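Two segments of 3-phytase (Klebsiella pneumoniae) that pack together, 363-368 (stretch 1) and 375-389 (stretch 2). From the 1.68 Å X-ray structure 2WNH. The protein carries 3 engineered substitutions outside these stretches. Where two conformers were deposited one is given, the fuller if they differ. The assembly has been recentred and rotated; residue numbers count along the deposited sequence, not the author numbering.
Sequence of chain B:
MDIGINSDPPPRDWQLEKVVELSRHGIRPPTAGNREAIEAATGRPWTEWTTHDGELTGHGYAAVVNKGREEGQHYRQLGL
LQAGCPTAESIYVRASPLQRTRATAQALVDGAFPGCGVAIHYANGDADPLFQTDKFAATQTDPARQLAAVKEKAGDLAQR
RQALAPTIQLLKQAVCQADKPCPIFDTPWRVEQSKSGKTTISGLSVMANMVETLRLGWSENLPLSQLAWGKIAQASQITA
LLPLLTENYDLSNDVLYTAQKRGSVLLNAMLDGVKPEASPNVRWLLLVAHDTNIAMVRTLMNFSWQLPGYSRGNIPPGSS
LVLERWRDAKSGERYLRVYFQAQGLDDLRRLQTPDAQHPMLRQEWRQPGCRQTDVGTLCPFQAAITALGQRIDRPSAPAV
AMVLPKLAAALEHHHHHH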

# COMPACT_ATOMS: atom_id res chain seq x y z
N GLN B 363 16.89 25.01 -13.40
CA GLN B 363 17.09 26.42 -13.72
C GLN B 363 15.94 26.94 -14.56
O GLN B 363 15.54 26.33 -15.55
N GLU B 364 15.38 28.06 -14.13
CA GLU B 364 14.26 28.63 -14.87
C GLU B 364 14.71 29.73 -15.82
O GLU B 364 15.61 30.50 -15.50
N TRP B 365 14.07 29.80 -16.98
CA TRP B 365 14.20 30.92 -17.92
C TRP B 365 13.40 32.11 -17.40
O TRP B 365 12.37 31.93 -16.72
N ARG B 366 13.85 33.31 -17.73
CA ARG B 366 13.11 34.52 -17.38
C ARG B 366 13.43 35.65 -18.35
O ARG B 366 14.41 35.59 -19.09
N GLN B 367 12.58 36.67 -18.32
CA GLN B 367 12.81 37.91 -19.05
C GLN B 367 12.10 39.00 -18.26
O GLN B 367 11.31 38.68 -17.37
N PRO B 368 12.41 40.28 -18.54
CA PRO B 368 11.68 41.34 -17.82
C PRO B 368 10.17 41.14 -17.85
O PRO B 368 9.61 40.73 -18.88
N VAL B 375 5.01 28.95 -6.89
CA VAL B 375 5.07 27.79 -7.81
C VAL B 375 6.21 27.91 -8.82
O VAL B 375 6.35 27.07 -9.73
N GLY B 376 7.02 28.97 -8.69
CA GLY B 376 8.09 29.20 -9.67
C GLY B 376 8.05 30.58 -10.34
O GLY B 376 7.24 31.42 -9.96
N THR B 377 8.92 30.78 -11.32
CA THR B 377 8.99 32.03 -12.10
C THR B 377 7.97 31.99 -13.22
O THR B 377 8.09 31.17 -14.15
N LEU B 378 6.95 32.86 -13.13
CA LEU B 378 5.86 32.91 -14.08
C LEU B 378 5.96 34.17 -14.95
O LEU B 378 6.14 35.27 -14.45
N CYS B 379 5.84 33.96 -16.26
CA CYS B 379 6.04 35.01 -17.27
C CYS B 379 4.74 35.25 -18.05
O CYS B 379 4.12 34.29 -18.53
N PRO B 380 4.31 36.53 -18.19
CA PRO B 380 3.11 36.77 -18.99
C PRO B 380 3.12 35.95 -20.28
O PRO B 380 4.09 36.00 -21.06
N PHE B 381 2.04 35.23 -20.52
CA PHE B 381 2.03 34.12 -21.47
C PHE B 381 2.37 34.54 -22.91
O PHE B 381 3.31 33.97 -23.50
N GLN B 382 1.65 35.51 -23.49
CA GLN B 382 1.89 35.86 -24.91
C GLN B 382 3.29 36.42 -25.17
O GLN B 382 3.95 36.04 -26.15
N ALA B 383 3.74 37.33 -24.31
CA ALA B 383 5.08 37.88 -24.40
C ALA B 383 6.17 36.81 -24.28
O ALA B 383 7.23 36.94 -24.89
N ALA B 384 5.92 35.77 -23.47
CA ALA B 384 6.88 34.69 -23.31
C ALA B 384 6.96 33.85 -24.58
O ALA B 384 8.06 33.56 -25.09
N ILE B 385 5.79 33.48 -25.11
CA ILE B 385 5.70 32.76 -26.39
C ILE B 385 6.43 33.50 -27.51
O ILE B 385 7.20 32.91 -28.26
N THR B 386 6.18 34.80 -27.62
CA THR B 386 6.80 35.63 -28.65
C THR B 386 8.32 35.66 -28.51
O THR B 386 9.03 35.49 -29.50
N ALA B 387 8.80 35.88 -27.30
CA ALA B 387 10.23 35.92 -27.05
C ALA B 387 10.90 34.58 -27.34
O ALA B 387 11.97 34.52 -27.98
N LEU B 388 10.27 33.49 -26.90
CA LEU B 388 10.86 32.16 -27.09
C LEU B 388 10.88 31.72 -28.55
O LEU B 388 11.71 30.88 -28.94
N GLY B 389 9.96 32.26 -29.34
CA GLY B 389 9.81 31.86 -30.73
C GLY B 389 10.53 32.72 -31.77
O GLY B 389 10.45 32.42 -32.95

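A short segment in which a strand gives way to a loop can be anchored to a strand and helix if its successive side chains engage the partner in different ways, by hydrogen bonds, by ring packing and through water, and residues 363-368 of this phytase illustrate the principle. Four consecutive residues, E364 to Q367, meet the strand 376-380 and the helix 381-388, burying 482 Å² in all.

E364 opens the series. Its CA-to-CB bond points toward the other stretch, and chi1 near -58° (m) with chi2 at 179° (t) extends the chain so that the carboxylate arrives at T377. There it accepts two hydrogen bonds, from the backbone T377 N to E364 OE2 (2.8 Å, nearly linear at 174°) and from T377 OG1 to E364 OE1 (2.6 Å). The m rotamer of T377 (chi1 -56°) places its hydroxyl on the same side as its own amide, so one residue serves both carboxylate oxygens; the position of OG1 is less certain because of a close atom elsewhere in the model. The neighbouring G376 leaves room for this arrangement. A CB there would lie 2.8 Å from E364 OE2, and the backbone angles of 125/-174 by themselves call for glycine.

W365 leaves its backbone sideways, yet chi1 at 175° (t) and chi2 at 88° bring the indole closer to the other stretch, against C379 and the helix. L388, in its mt rotamer (-70°, 164°), sets CD2 over one face of the ring, 3.9 Å from the centroid of the five-membered ring and only 20° off its normal, a CH-pi contact. A387 CB approaches the ring edge, 4.3 Å from W365 CZ2. The small side chain of A384 brings its CB to 4.1 Å from W365 CZ3, while C379, chi1 -59° (m), presents SG 3.8 Å from that same W365 CZ3. This sulfur is also bonded covalently to a group elsewhere in the structure.

R366 is more peripheral: its guanidinium only grazes T377, with R366 NH1 4.0 Å from T377 CG2. Q367 turns inward again. Chi1 at 67° (p) and chi2 at 171° (t) send its amide to the helix, where Q367 NE2 makes a weak hydrogen bond to A383 O (3.2 Å), an oxygen that also accepts the helical bond from A387 N. Q367 OE1 lies 3.2 Å from A387 CB.

Water completes the polar matching. The O of water 2 lies 2.9 Å from Q367 NE2, from which it accepts, and 3.0 Å from P380 O, to which it donates, extending the glutamine's reach to the N-cap residue. Water 1 lies between two carbonyls, its O 2.8 Å from W365 O and 2.9 Å from T377 O.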

# COMPACT_ATOMS: atom_id res chain seq x y z
CB GLN B 363 18.43 26.66 -14.43
CG GLN B 363 18.69 28.15 -14.64
CD GLN B 363 20.14 28.44 -15.03
OE1 GLN B 363 21.07 27.67 -14.71
NE2 GLN B 363 20.33 29.56 -15.72
CB GLU B 364 13.26 29.22 -13.86
CG GLU B 364 12.71 28.24 -12.84
CD GLU B 364 11.77 28.94 -11.88
OE1 GLU B 364 12.24 29.83 -11.09
OE2 GLU B 364 10.55 28.62 -11.92
CB TRP B 365 13.65 30.48 -19.28
CG TRP B 365 13.61 31.54 -20.33
CD1 TRP B 365 14.61 31.88 -21.20
CD2 TRP B 365 12.49 32.37 -20.67
NE1 TRP B 365 14.19 32.90 -22.04
CE2 TRP B 365 12.89 33.21 -21.74
CE3 TRP B 365 11.18 32.50 -20.16
CZ2 TRP B 365 12.03 34.15 -22.31
CZ3 TRP B 365 10.35 33.45 -20.72
CH2 TRP B 365 10.77 34.26 -21.78
CB ARG B 366 13.40 34.95 -15.95
CG ARG B 366 14.86 35.31 -15.68
CD ARG B 366 15.00 36.15 -14.40
NE ARG B 366 14.26 37.40 -14.53
CZ ARG B 366 13.18 37.74 -13.82
NH1 ARG B 366 12.71 36.94 -12.87
NH2 ARG B 366 12.59 38.91 -14.05
CB GLN B 367 12.28 37.80 -20.47
CG GLN B 367 10.75 37.68 -20.62
CD GLN B 367 10.34 37.80 -22.08
OE1 GLN B 367 11.17 38.07 -22.95
NE2 GLN B 367 9.05 37.60 -22.35
CB PRO B 368 12.07 42.61 -18.60
CG PRO B 368 13.48 42.30 -19.08
CD PRO B 368 13.45 40.83 -19.45
CB VAL B 375 3.70 27.56 -8.51
CG1 VAL B 375 2.62 27.30 -7.47
CG2 VAL B 375 3.30 28.75 -9.39
CB THR B 377 10.42 32.26 -12.68
OG1 THR B 377 11.37 32.26 -11.60
CG2 THR B 377 10.53 33.59 -13.45
CB LEU B 378 4.51 32.85 -13.35
CG LEU B 378 3.88 31.47 -13.10
CD1 LEU B 378 4.82 30.33 -12.81
CD2 LEU B 378 2.76 31.55 -12.04
CB CYS B 379 7.16 34.56 -18.22
SG CYS B 379 8.72 34.24 -17.33
CB PRO B 380 3.16 38.28 -19.24
CG PRO B 380 3.76 38.79 -17.97
CD PRO B 380 4.85 37.79 -17.65
CB PHE B 381 0.67 33.37 -21.44
CG PHE B 381 0.64 32.15 -22.32
CD1 PHE B 381 1.10 30.92 -21.83
CD2 PHE B 381 0.14 32.22 -23.62
CE1 PHE B 381 1.07 29.77 -22.65
CE2 PHE B 381 0.10 31.08 -24.44
CZ PHE B 381 0.58 29.86 -23.96
CB GLN B 382 0.84 36.85 -25.44
CG GLN B 382 0.92 37.01 -26.96
CD GLN B 382 1.02 35.67 -27.68
OE1 GLN B 382 0.14 34.81 -27.54
NE2 GLN B 382 2.11 35.47 -28.44
CB ALA B 383 5.29 38.95 -23.33
CB ALA B 384 6.51 33.84 -22.11
CB ILE B 385 4.23 32.49 -26.76
CG1 ILE B 385 3.57 31.61 -25.68
CG2 ILE B 385 4.12 31.90 -28.17
CD1 ILE B 385 4.03 30.15 -25.66
CB THR B 386 6.25 37.06 -28.61
OG1 THR B 386 4.85 37.02 -28.90
CG2 THR B 386 6.95 37.95 -29.67
CB ALA B 387 10.54 36.39 -25.63
CB LEU B 388 10.12 31.12 -26.24
CG LEU B 388 10.35 31.25 -24.73
CD1 LEU B 388 9.27 30.45 -23.98
CD2 LEU B 388 11.74 30.84 -24.28
O HOH W 1 10.05 30.46 -16.22
O HOH W 2 6.83 37.07 -20.49